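Local coordinates for protein fatty acid synthase 1, isoform A (Drosophila melanogaster, PDB 6FN6) that probably carries out the dehydratase, enoylreductase and ketoreductase steps of de novo fatty acid synthesis on acyl carrier protein, with NADPH as reductant, at residues K679-M682 / E683-S686; V870-D873 / Q874-E877; M1081-I1084 / C1085-Q1089. All coordinates share one frame; numbering follows the deposited sequence.

Interaction 1. Residues K679-M682 / E683-S686; sequences KWTM and EEAS
Thr-681 is the N-cap of the short helix 682-685 in the enoylreductase part of the chain, and its hydroxyl takes the place of the missing backbone carbonyl of a preceding turn. OG1 accepts the amide of Glu-684 at 2.9 Å from its N. The hydroxyl is put there by a chi1 of 68°, which tucks OG1 between the residue's own N and carbonyl carbon, while CG2 lies on the backbone-N side, near the carboxylate of Glu-684. Helical pairing then takes over: Ala-685 N donates to Thr-681 O at 2.8 Å, nearly in line with the carbonyl, and Ser-686 N donates to Met-682 O at 3.0 Å. The hydroxyl of Ser-686 turns back on the carbonyl three residues earlier, OG donating to Glu-683 O at 2.6 Å from above the carbonyl plane.

The extended side chain of Glu-684 runs back, slanting across Thr-681. Its CG lies 3.2 Å from Thr-681 OG1, and OE1 comes to 3.6 Å from Trp-680 CA. The indole and this carboxylate are inclined by 67°. Farther along the indole, Trp-680 CE3 meets the methyl of Ala-685, CB, at 4.0 Å, the apolar element of the contact.

The capped turn rests on the sheet of this domain: Met-682 lies against Tyr-607 and Tyr-608 of strand 601-611 and Arg-646 of strand 642-646, while Trp-680 and Ala-685 meet Met-654 of strand 652-656. Glu-683 OE1 is hydrogen-bonded to Thr-868, at the start of strand 868-872.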
# COMPACT_ATOMS: atom_id res chain seq x y z
N LYS A 679 5.58 -13.90 -45.24
CA LYS A 679 4.96 -12.57 -45.27
C LYS A 679 5.31 -11.77 -44.02
O LYS A 679 4.66 -10.77 -43.71
CB LYS A 679 3.44 -12.67 -45.42
CG LYS A 679 2.95 -13.26 -46.74
CD LYS A 679 3.24 -12.31 -47.89
CE LYS A 679 2.86 -12.91 -49.24
NZ LYS A 679 3.67 -14.11 -49.57
N TRP A 680 6.34 -12.21 -43.30
CA TRP A 680 6.94 -11.42 -42.24
C TRP A 680 8.39 -11.14 -42.58
O TRP A 680 9.16 -12.07 -42.83
CB TRP A 680 6.86 -12.13 -40.88
CG TRP A 680 5.57 -11.96 -40.14
CD1 TRP A 680 4.38 -11.52 -40.65
CD2 TRP A 680 5.35 -12.20 -38.75
NE1 TRP A 680 3.43 -11.49 -39.66
CE2 TRP A 680 4.00 -11.90 -38.48
CE3 TRP A 680 6.16 -12.65 -37.70
CZ2 TRP A 680 3.44 -12.04 -37.21
CZ3 TRP A 680 5.60 -12.78 -36.44
CH2 TRP A 680 4.25 -12.47 -36.20
N THR A 681 8.76 -9.87 -42.60
CA THR A 681 10.16 -9.50 -42.77
C THR A 681 10.84 -9.74 -41.43
O THR A 681 10.18 -9.70 -40.39
CB THR A 681 10.33 -8.03 -43.21
OG1 THR A 681 9.93 -7.15 -42.15
CG2 THR A 681 9.50 -7.73 -44.45
N MET A 682 12.14 -10.02 -41.44
CA MET A 682 12.89 -10.14 -40.20
C MET A 682 12.69 -8.87 -39.37
O MET A 682 12.56 -8.93 -38.15
CB MET A 682 14.37 -10.36 -40.47
CG MET A 682 14.73 -11.79 -40.85
SD MET A 682 16.50 -11.99 -41.11
CE MET A 682 16.60 -13.75 -41.40
N GLU A 683 12.65 -7.73 -40.06
CA GLU A 683 12.39 -6.45 -39.43
C GLU A 683 11.10 -6.51 -38.62
O GLU A 683 11.05 -6.09 -37.46
CB GLU A 683 12.31 -5.35 -40.49
CG GLU A 683 11.81 -4.00 -40.00
CD GLU A 683 11.76 -2.96 -41.11
OE1 GLU A 683 10.83 -2.13 -41.11
OE2 GLU A 683 12.65 -2.98 -41.97
N GLU A 684 10.05 -7.03 -39.24
CA GLU A 684 8.75 -7.16 -38.59
C GLU A 684 8.81 -8.16 -37.43
O GLU A 684 8.37 -7.85 -36.32
CB GLU A 684 7.70 -7.61 -39.60
CG GLU A 684 7.25 -6.51 -40.55
CD GLU A 684 6.35 -7.04 -41.66
OE1 GLU A 684 5.70 -8.09 -41.45
OE2 GLU A 684 6.31 -6.41 -42.74
N ALA A 685 9.35 -9.34 -37.70
CA ALA A 685 9.36 -10.42 -36.72
C ALA A 685 10.07 -10.03 -35.43
O ALA A 685 9.64 -10.40 -34.34
CB ALA A 685 10.01 -11.66 -37.32
N SER A 686 11.14 -9.26 -35.56
CA SER A 686 11.96 -8.86 -34.41
C SER A 686 11.15 -8.15 -33.33
O SER A 686 11.56 -8.11 -32.17
CB SER A 686 13.11 -7.96 -34.87
OG SER A 686 12.62 -6.80 -35.52

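Interaction 2. Residues V870-D873 / Q874-E877; sequences VFND and QQVE
Asn-872 and Gln-875 close a type I beta turn that carries the chain from strand 868-872 into helix 876-885, the first connection of a beta-alpha-beta unit whose second strand, 891-895, pairs in parallel with the first. At Gln-874, the backbone N makes a weak hydrogen bond of 3.3 Å to Asn-872 OD1, the mark of an Asx turn, here loosely formed. Its side chain lies beside that of Asp-873, both pointing the same way.

Gln-875 comes next, at the N-cap position. Its N closes the turn on Asn-872 O at 3.0 Å and also has a weak bond to OD1 of the same residue at 3.1 Å, so backbone and side chain of Asn-872 share one donor. Asn-872 can do this because its CG sits between its own N and carbonyl carbon (chi1 56°). The Gln-875 side chain returns the grip: extended beyond CG, it brings OE1 to Asn-872 N at 3.3 Å, with the N-H arriving above the amide plane. That amide stands 79° from the ring of Phe-871, which packs on Val-892.

Val-876 packs on Ile-894 of strand 891-895, and its CG2 lies beside Asp-873 O, a carbonyl that accepts a hydrogen bond from Trp-585 NE1.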
# COMPACT_ATOMS: atom_id res chain seq x y z
N VAL A 870 13.85 1.97 -37.72
CA VAL A 870 15.07 1.19 -37.91
C VAL A 870 16.31 2.08 -37.95
O VAL A 870 16.30 3.16 -38.53
CB VAL A 870 14.98 0.34 -39.20
CG1 VAL A 870 16.14 -0.63 -39.28
CG2 VAL A 870 13.65 -0.40 -39.25
N PHE A 871 17.38 1.59 -37.33
CA PHE A 871 18.68 2.25 -37.37
C PHE A 871 19.75 1.22 -37.73
O PHE A 871 19.68 0.07 -37.29
CB PHE A 871 18.99 2.90 -36.02
CG PHE A 871 18.02 3.98 -35.63
CD1 PHE A 871 16.82 3.66 -35.01
CD2 PHE A 871 18.31 5.31 -35.87
CE1 PHE A 871 15.93 4.64 -34.64
CE2 PHE A 871 17.42 6.30 -35.50
CZ PHE A 871 16.23 5.97 -34.89
N ASN A 872 20.75 1.62 -38.51
CA ASN A 872 21.81 0.69 -38.90
C ASN A 872 22.88 0.62 -37.81
O ASN A 872 22.79 1.31 -36.79
CB ASN A 872 22.43 1.09 -40.24
CG ASN A 872 22.97 2.50 -40.25
OD1 ASN A 872 23.33 3.05 -39.21
ND2 ASN A 872 23.03 3.10 -41.43
N ASP A 873 23.88 -0.24 -38.02
CA ASP A 873 24.87 -0.54 -36.98
C ASP A 873 25.64 0.70 -36.53
O ASP A 873 26.21 0.71 -35.44
CB ASP A 873 25.85 -1.61 -37.47
CG ASP A 873 26.45 -1.28 -38.83
OD1 ASP A 873 25.93 -0.38 -39.51
OD2 ASP A 873 27.44 -1.94 -39.21
N GLN A 874 25.67 1.74 -37.36
CA GLN A 874 26.42 2.95 -37.05
C GLN A 874 25.60 3.95 -36.24
O GLN A 874 26.15 4.80 -35.55
CB GLN A 874 26.92 3.61 -38.34
CG GLN A 874 27.91 2.78 -39.13
CD GLN A 874 29.15 2.43 -38.33
OE1 GLN A 874 29.49 3.11 -37.36
NE2 GLN A 874 29.83 1.36 -38.72
N GLN A 875 24.27 3.86 -36.35
CA GLN A 875 23.38 4.81 -35.70
C GLN A 875 22.81 4.28 -34.38
O GLN A 875 21.65 4.53 -34.06
CB GLN A 875 22.22 5.16 -36.64
CG GLN A 875 22.64 5.72 -37.99
CD GLN A 875 21.56 5.57 -39.04
OE1 GLN A 875 20.57 4.86 -38.84
NE2 GLN A 875 21.74 6.24 -40.17
N VAL A 876 23.63 3.55 -33.62
CA VAL A 876 23.18 2.99 -32.36
C VAL A 876 22.91 4.10 -31.34
O VAL A 876 21.94 4.03 -30.59
CB VAL A 876 24.20 1.97 -31.81
CG1 VAL A 876 23.73 1.41 -30.46
CG2 VAL A 876 24.41 0.85 -32.80
N GLU A 877 23.77 5.11 -31.32
CA GLU A 877 23.60 6.23 -30.41
C GLU A 877 22.24 6.89 -30.66
O GLU A 877 21.43 7.04 -29.74
CB GLU A 877 24.73 7.25 -30.57
CG GLU A 877 24.58 8.50 -29.70
CD GLU A 877 25.67 9.52 -29.94
OE1 GLU A 877 26.72 9.15 -30.52
OE2 GLU A 877 25.49 10.70 -29.56

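Interaction 3. Residues M1081-I1084 / C1085-Q1089; sequences MERI and CEQRQ
Arg-1083 and Glu-1086, one turn apart on helix 1072-1090 of the ketoreductase domain, form the one salt bridge of this contact. The charged link runs from Arg-1083 NH1 to Glu-1086 OE1 at 2.9 Å. The arginine bends at chi2 (71°), which turns its end along the helix, and the guanidinium and carboxylate planes meet at 59°. Among polar neighbours, Gln-1087 OE1 lies 3.0 Å from the same NH1, while Gln-1087 NE2 sits over one face of the guanidinium; a single nitrogen thus has two oxygens close by.

The backbone bonds are those of an alpha helix, each amide donating to the carbonyl four residues earlier. Gln-1087 N donates to Arg-1083 O at 2.7 Å and Arg-1088 N to Ile-1084 O at 2.9 Å, and the amides of Cys-1085 and Glu-1086 pair in the same way with Met-1081 and Glu-1082.

Apolar contact is slight: Ile-1084 CG2 approaches Arg-1088 CD to 4.2 Å, while the far end of that arginine is bound to Asp-1043.

The helix probably corresponds to alpha-F of short-chain dehydrogenases, joining parallel strands 1055-1060 and 1096-1099 of the Rossmann-type fold. Met-1081 and Cys-1085 meet Cys-1058 of strand 1055-1060, and Ile-1084 packs on Thr-1039 and Asp-1043 of helix 1034-1049.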
# COMPACT_ATOMS: atom_id res chain seq x y z
N MET A 1081 65.87 -6.63 -18.71
CA MET A 1081 64.56 -7.08 -19.16
C MET A 1081 64.24 -6.55 -20.55
O MET A 1081 63.61 -7.23 -21.36
CB MET A 1081 63.47 -6.66 -18.17
CG MET A 1081 63.49 -7.44 -16.88
SD MET A 1081 62.13 -6.99 -15.79
CE MET A 1081 62.47 -8.03 -14.37
N GLU A 1082 64.64 -5.31 -20.81
CA GLU A 1082 64.47 -4.70 -22.12
C GLU A 1082 65.15 -5.54 -23.20
O GLU A 1082 64.55 -5.84 -24.23
CB GLU A 1082 65.05 -3.28 -22.14
CG GLU A 1082 64.26 -2.26 -21.33
CD GLU A 1082 65.00 -0.95 -21.16
OE1 GLU A 1082 66.04 -0.76 -21.82
OE2 GLU A 1082 64.54 -0.11 -20.35
N ARG A 1083 66.39 -5.92 -22.93
CA ARG A 1083 67.18 -6.67 -23.90
C ARG A 1083 66.60 -8.07 -24.10
O ARG A 1083 66.52 -8.56 -25.22
CB ARG A 1083 68.64 -6.76 -23.42
CG ARG A 1083 69.64 -7.10 -24.52
CD ARG A 1083 69.82 -5.92 -25.46
NE ARG A 1083 70.97 -6.08 -26.35
CZ ARG A 1083 70.90 -6.48 -27.61
NH1 ARG A 1083 69.73 -6.78 -28.17
NH2 ARG A 1083 72.01 -6.58 -28.32
N ILE A 1084 66.20 -8.71 -23.00
CA ILE A 1084 65.61 -10.03 -23.06
C ILE A 1084 64.42 -10.06 -24.03
O ILE A 1084 64.30 -10.97 -24.86
CB ILE A 1084 65.18 -10.51 -21.66
CG1 ILE A 1084 66.42 -10.75 -20.80
CG2 ILE A 1084 64.32 -11.78 -21.76
CD1 ILE A 1084 66.12 -11.08 -19.34
N CYS A 1085 63.55 -9.06 -23.93
CA CYS A 1085 62.36 -9.02 -24.76
C CYS A 1085 62.71 -8.68 -26.20
O CYS A 1085 62.10 -9.21 -27.13
CB CYS A 1085 61.36 -8.01 -24.19
SG CYS A 1085 60.70 -8.52 -22.58
N GLU A 1086 63.68 -7.79 -26.38
CA GLU A 1086 64.15 -7.45 -27.72
C GLU A 1086 64.74 -8.68 -28.39
O GLU A 1086 64.42 -9.00 -29.53
CB GLU A 1086 65.19 -6.33 -27.67
CG GLU A 1086 65.62 -5.84 -29.05
CD GLU A 1086 66.75 -4.83 -29.00
OE1 GLU A 1086 67.54 -4.86 -28.03
OE2 GLU A 1086 66.86 -4.01 -29.93
N GLN A 1087 65.60 -9.38 -27.66
CA GLN A 1087 66.27 -10.56 -28.18
C GLN A 1087 65.25 -11.63 -28.54
O GLN A 1087 65.37 -12.29 -29.57
CB GLN A 1087 67.28 -11.09 -27.16
CG GLN A 1087 68.54 -10.25 -27.03
CD GLN A 1087 69.41 -10.28 -28.27
OE1 GLN A 1087 69.19 -9.53 -29.22
NE2 GLN A 1087 70.41 -11.16 -28.27
N ARG A 1088 64.27 -11.81 -27.66
CA ARG A 1088 63.21 -12.79 -27.90
C ARG A 1088 62.53 -12.54 -29.24
O ARG A 1088 62.33 -13.46 -30.03
CB ARG A 1088 62.19 -12.76 -26.76
CG ARG A 1088 62.62 -13.53 -25.51
CD ARG A 1088 61.55 -13.48 -24.43
NE ARG A 1088 60.29 -14.08 -24.87
CZ ARG A 1088 59.98 -15.37 -24.76
NH1 ARG A 1088 60.83 -16.22 -24.20
NH2 ARG A 1088 58.82 -15.81 -25.20
N GLN A 1089 62.16 -11.29 -29.50
CA GLN A 1089 61.50 -10.94 -30.76
C GLN A 1089 62.41 -11.18 -31.95
O GLN A 1089 61.95 -11.61 -33.01
CB GLN A 1089 61.04 -9.48 -30.75
CG GLN A 1089 59.82 -9.21 -29.88
CD GLN A 1089 59.07 -7.96 -30.30
OE1 GLN A 1089 59.23 -7.47 -31.42
NE2 GLN A 1089 58.24 -7.44 -29.41

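Interactions 1 and 2 both lie where a helix begins: a threonine hydroxyl caps the first, and a beta turn leads into the second, whereas interaction 3 lies inside a long helix, where the main chain needs no cap. The first two share the enoylreductase part: their centres are 18 Å apart and they touch directly, Glu-683 CD packing 3.7 Å from Val-870 CG2. Interaction 3 belongs to the ketoreductase domain, its nearest atoms about 31 Å from interaction 2 and about 44 Å from interaction 1. All three lie away from the predicted dehydratase residues His-24 and Asp-175. They exemplify local chain organisation in the enoylreductase and ketoreductase parts.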